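Local atomic coordinates of tailspike protein (PDB entry 6E1R), a protein that probably binds and cleaves the capsular polysaccharide of Acinetobacter baumannii, letting the phage attach to its host as a trimeric tailspike hydrolase. Residues A[52-55]-A[56-59]; A[441-444]-A[445-449]. All coordinates share one frame; numbering follows the deposited sequence.

Contact 1. Residues A[52-55]-A[56-59]; sequences KYDS and TQAL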
loop_
_atom_site.group_PDB
_atom_site.type_symbol
_atom_site.label_atom_id
_atom_site.label_comp_id
_atom_site.label_asym_id
_atom_site.label_seq_id
_atom_site.Cartn_x
_atom_site.Cartn_y
_atom_site.Cartn_z
ATOM N N LYS A 52 49.238 -3.200 20.794
ATOM C CA LYS A 52 49.837 -3.654 22.038
ATOM C C LYS A 52 50.545 -4.974 21.780
ATOM O O LYS A 52 50.032 -5.829 21.053
ATOM C CB LYS A 52 48.781 -3.825 23.133
ATOM C CG LYS A 52 49.342 -4.221 24.489
ATOM C CD LYS A 52 48.243 -4.328 25.533
ATOM C CE LYS A 52 47.652 -2.966 25.859
ATOM N NZ LYS A 52 46.553 -3.065 26.861
ATOM N N TYR A 53 51.729 -5.135 22.357
ATOM C CA TYR A 53 52.528 -6.322 22.100
ATOM C C TYR A 53 52.098 -7.469 23.004
ATOM O O TYR A 53 51.756 -7.268 24.174
ATOM C CB TYR A 53 54.013 -6.028 22.302
ATOM C CG TYR A 53 54.922 -7.130 21.808
ATOM C CD1 TYR A 53 55.456 -8.062 22.686
ATOM C CD2 TYR A 53 55.232 -7.248 20.459
ATOM C CE1 TYR A 53 56.283 -9.074 22.239
ATOM C CE2 TYR A 53 56.059 -8.255 20.003
ATOM C CZ TYR A 53 56.581 -9.166 20.896
ATOM O OH TYR A 53 57.405 -10.171 20.447
ATOM N N ASP A 54 52.122 -8.680 22.451
ATOM C CA ASP A 54 51.778 -9.897 23.176
ATOM C C ASP A 54 52.838 -10.937 22.846
ATOM O O ASP A 54 52.908 -11.419 21.711
ATOM C CB ASP A 54 50.382 -10.393 22.792
ATOM C CG ASP A 54 49.842 -11.437 23.755
ATOM O OD1 ASP A 54 50.635 -12.256 24.265
ATOM O OD2 ASP A 54 48.616 -11.442 23.996
ATOM N N SER A 55 53.660 -11.287 23.839
ATOM C CA SER A 55 54.735 -12.244 23.611
ATOM C C SER A 55 54.213 -13.643 23.319
ATOM O O SER A 55 54.926 -14.439 22.701
ATOM C CB SER A 55 55.675 -12.283 24.817
ATOM O OG SER A 55 54.979 -12.639 25.999
ATOM N N THR A 56 52.988 -13.961 23.750
ATOM C CA THR A 56 52.431 -15.279 23.470
ATOM C C THR A 56 52.155 -15.467 21.984
ATOM O O THR A 56 52.201 -16.597 21.484
ATOM C CB THR A 56 51.148 -15.493 24.274
ATOM O OG1 THR A 56 50.174 -14.512 23.896
ATOM C CG2 THR A 56 51.426 -15.369 25.766
ATOM N N GLN A 57 51.871 -14.383 21.266
ATOM C CA GLN A 57 51.567 -14.420 19.842
ATOM C C GLN A 57 52.625 -13.679 19.032
ATOM O O GLN A 57 52.326 -13.056 18.014
ATOM C CB GLN A 57 50.184 -13.834 19.568
ATOM C CG GLN A 57 49.074 -14.464 20.383
ATOM C CD GLN A 57 47.735 -13.811 20.123
ATOM O OE1 GLN A 57 47.301 -13.693 18.977
ATOM N NE2 GLN A 57 47.074 -13.375 21.189
ATOM N N ALA A 58 53.883 -13.751 19.474
ATOM C CA ALA A 58 54.949 -13.019 18.796
ATOM C C ALA A 58 55.168 -13.522 17.376
ATOM O O ALA A 58 55.553 -12.743 16.497
ATOM C CB ALA A 58 56.247 -13.118 19.597
ATOM N N LEU A 59 54.925 -14.806 17.131
ATOM C CA LEU A 59 55.106 -15.390 15.812
ATOM C C LEU A 59 53.831 -15.372 14.973
ATOM O O LEU A 59 53.852 -15.837 13.829
ATOM C CB LEU A 59 55.624 -16.823 15.950
ATOM C CG LEU A 59 57.032 -16.949 16.536
ATOM C CD1 LEU A 59 57.482 -18.405 16.588
ATOM C CD2 LEU A 59 58.025 -16.098 15.760
#
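Asp-54 holds its carboxylate anti to the backbone N (chi1 -166°), and that swing lays OD1 against the start of Thr-56, whose OG1 sits between its own N and carbonyl carbon, facing the acid. The result is an Asx turn: Thr-56 N donates to Asp-54 OD1 at 3.0 Å. A beta turn coincides with it, closed by Gln-57 N reaching Asp-54 O at 3.2 Å, so the side chain and the main chain of one aspartate both hold the bend where the chain leaves strand 49-53 of the small N-terminal sheet. The amide of Thr-56 meets OD1 on the anti side of the carboxylate, 22° out of its plane. Thr-56 OG1 also points at OD1, but the modelled separation is too short to be reliable, so the detail of that bond is doubtful. In the beta turn, Gln-57 N stands above the plane of the Asp-54 carbonyl instead of on a lone pair, and the bond is bent. Gln-57 stretches its chain past CG and brings its amide over toward the acid, yet NE2 stays 3.7 Å from Asp-54 OD2, a near approach and not a hydrogen bond. A weak bond from Ala-58 N to Ser-55 O, 3.5 Å long, follows one residue on. Outside the bend, Ser-55 N is bound by Asp-31 OD1, and the Tyr-53 ring meets Trp-70 edge-to-face, tying the corner to neighbouring parts of the same domain. Tyr-53 runs alongside the turn instead of into it, reaching past Ser-55 to Ala-58. There its phenol end meets the methyl group: OH lies 3.3 Å from Ala-58 CB, and CZ lies 4.2 Å from the same carbon.

Contact 2. Residues A[441-444]-A[445-449]; sequences RDFT and VGSSV
The Phe-443 ring carries Val-449 over one face: CG2 of Val-449 sits 3.8 Å from the ring centroid, 19° off the normal and displaced toward the rim, a CH-pi contact. At the ring edge, near its plane, lies Ser-447 O, 3.5 Å from Phe-443 CD2. The guanidinium of Arg-441 meets the other methyl of Val-449 obliquely, with NH1 of Arg-441 3.4 Å from CG1 of Val-449. That valine thus splits its two branches: with CG1 anti to its N (chi1 177°), one methyl goes to the arginine and the other to the phenylalanine. Arg-441 NE donates to Ile-439 O and NH1 to Gly-450 O.

Residues 441-449 form a beta arch, bent by a type II beta turn from Thr-444 to Ser-447, with Gly-446 in the positive-phi place. Ser-447 N closes it with a nearly straight bond to Thr-444 O at 2.9 Å, and the hydroxyl OG of Ser-447 receives Thr-444 N at 2.8 Å. A water, 2.8 Å from that same Ser-447 OG, donates to Asp-442 O and bridges the two arms. The strands before and after the turn lie in different sheets: strand 435-443 pairs with 539-548, and strand 448-455 with 528-533. Phe-443, buried, also touches Ala-531, Ala-533, Met-543 and the ring of Phe-519.

One arm therefore meets the other through apolar contact at the ring, while turn bonds and water serve the backbone polar groups beside it; through the Thr-444 amide and the water-bridged Asp-442 carbonyl, one serine hydroxyl serves two polar groups of the opposing arm.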
loop_
_atom_site.group_PDB
_atom_site.type_symbol
_atom_site.label_atom_id
_atom_site.label_comp_id
_atom_site.label_asym_id
_atom_site.label_seq_id
_atom_site.Cartn_x
_atom_site.Cartn_y
_atom_site.Cartn_z
ATOM N N ARG A 441 -31.340 -21.423 -36.425
ATOM C CA ARG A 441 -32.627 -22.104 -36.316
ATOM C C ARG A 441 -33.189 -22.273 -37.720
ATOM O O ARG A 441 -33.816 -21.364 -38.269
ATOM C CB ARG A 441 -33.578 -21.327 -35.413
ATOM C CG ARG A 441 -33.037 -21.042 -34.013
ATOM C CD ARG A 441 -32.837 -22.322 -33.203
ATOM N NE ARG A 441 -31.586 -23.006 -33.526
ATOM C CZ ARG A 441 -31.235 -24.194 -33.046
ATOM N NH1 ARG A 441 -32.039 -24.841 -32.212
ATOM N NH2 ARG A 441 -30.080 -24.738 -33.402
ATOM N N ASP A 442 -32.951 -23.442 -38.309
ATOM C CA ASP A 442 -33.314 -23.709 -39.695
ATOM C C ASP A 442 -34.679 -24.386 -39.742
ATOM O O ASP A 442 -34.887 -25.426 -39.109
ATOM C CB ASP A 442 -32.252 -24.578 -40.365
ATOM C CG ASP A 442 -30.857 -23.999 -40.224
ATOM O OD1 ASP A 442 -30.726 -22.757 -40.249
ATOM O OD2 ASP A 442 -29.894 -24.782 -40.082
ATOM N N PHE A 443 -35.604 -23.795 -40.495
ATOM C CA PHE A 443 -36.978 -24.263 -40.568
ATOM C C PHE A 443 -37.338 -24.663 -41.991
ATOM O O PHE A 443 -36.829 -24.098 -42.964
ATOM C CB PHE A 443 -37.964 -23.183 -40.101
ATOM C CG PHE A 443 -37.895 -22.883 -38.635
ATOM C CD1 PHE A 443 -36.986 -21.959 -38.148
ATOM C CD2 PHE A 443 -38.747 -23.513 -37.744
ATOM C CE1 PHE A 443 -36.920 -21.677 -36.798
ATOM C CE2 PHE A 443 -38.687 -23.233 -36.393
ATOM C CZ PHE A 443 -37.773 -22.314 -35.920
ATOM N N THR A 444 -38.221 -25.647 -42.095
ATOM C CA THR A 444 -39.011 -25.886 -43.292
ATOM C C THR A 444 -40.461 -25.533 -42.985
ATOM O O THR A 444 -40.815 -25.211 -41.847
ATOM C CB THR A 444 -38.886 -27.339 -43.767
ATOM O OG1 THR A 444 -39.394 -28.224 -42.761
ATOM C CG2 THR A 444 -37.432 -27.684 -44.051
ATOM N N VAL A 445 -41.302 -25.579 -44.016
ATOM C CA VAL A 445 -42.701 -25.188 -43.864
ATOM C C VAL A 445 -43.362 -26.048 -42.795
ATOM O O VAL A 445 -43.542 -27.258 -42.974
ATOM C CB VAL A 445 -43.458 -25.283 -45.201
ATOM C CG1 VAL A 445 -44.930 -24.967 -44.996
ATOM C CG2 VAL A 445 -42.846 -24.333 -46.217
ATOM N N GLY A 446 -43.723 -25.425 -41.674
ATOM C CA GLY A 446 -44.396 -26.113 -40.592
ATOM C C GLY A 446 -43.505 -26.894 -39.652
ATOM O O GLY A 446 -44.025 -27.601 -38.781
ATOM N N SER A 447 -42.185 -26.793 -39.790
ATOM C CA SER A 447 -41.291 -27.572 -38.948
ATOM C C SER A 447 -41.134 -26.919 -37.576
ATOM O O SER A 447 -41.449 -25.743 -37.374
ATOM C CB SER A 447 -39.923 -27.729 -39.611
ATOM O OG SER A 447 -39.219 -26.500 -39.627
ATOM N N SER A 448 -40.636 -27.708 -36.626
ATOM C CA SER A 448 -40.443 -27.269 -35.250
ATOM C C SER A 448 -38.971 -27.376 -34.883
ATOM O O SER A 448 -38.324 -28.386 -35.180
ATOM C CB SER A 448 -41.294 -28.101 -34.286
ATOM O OG SER A 448 -42.673 -27.965 -34.580
ATOM N N VAL A 449 -38.445 -26.336 -34.236
ATOM C CA VAL A 449 -37.047 -26.282 -33.823
ATOM C C VAL A 449 -36.990 -25.781 -32.387
ATOM O O VAL A 449 -37.642 -24.789 -32.045
ATOM C CB VAL A 449 -36.211 -25.369 -34.743
ATOM C CG1 VAL A 449 -34.778 -25.280 -34.246
ATOM C CG2 VAL A 449 -36.245 -25.873 -36.177
HETATM O O HOH W 1 -36.662 -27.627 -39.194
#

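Contact 1 comes first along the chain and contact 2 lies near the other end of the molecule: their centres are about 110 Å apart, their nearest atoms about 94 Å, and they lie on opposite sides of the chain's centre. They share no strand or sheet. Residues 52-59 run from the end of strand 49-53, third in the small mixed N-terminal sheet, into the following loop, whereas 441-449 carry the chain between two antiparallel sheets of the C-terminal domain. Between them run the parallel strands of the long central body, consistent with a tailspike beta-helix. Each bend lies within its own terminal domain of this chain, the C-terminal portion of the full tailspike, in a trimeric assembly.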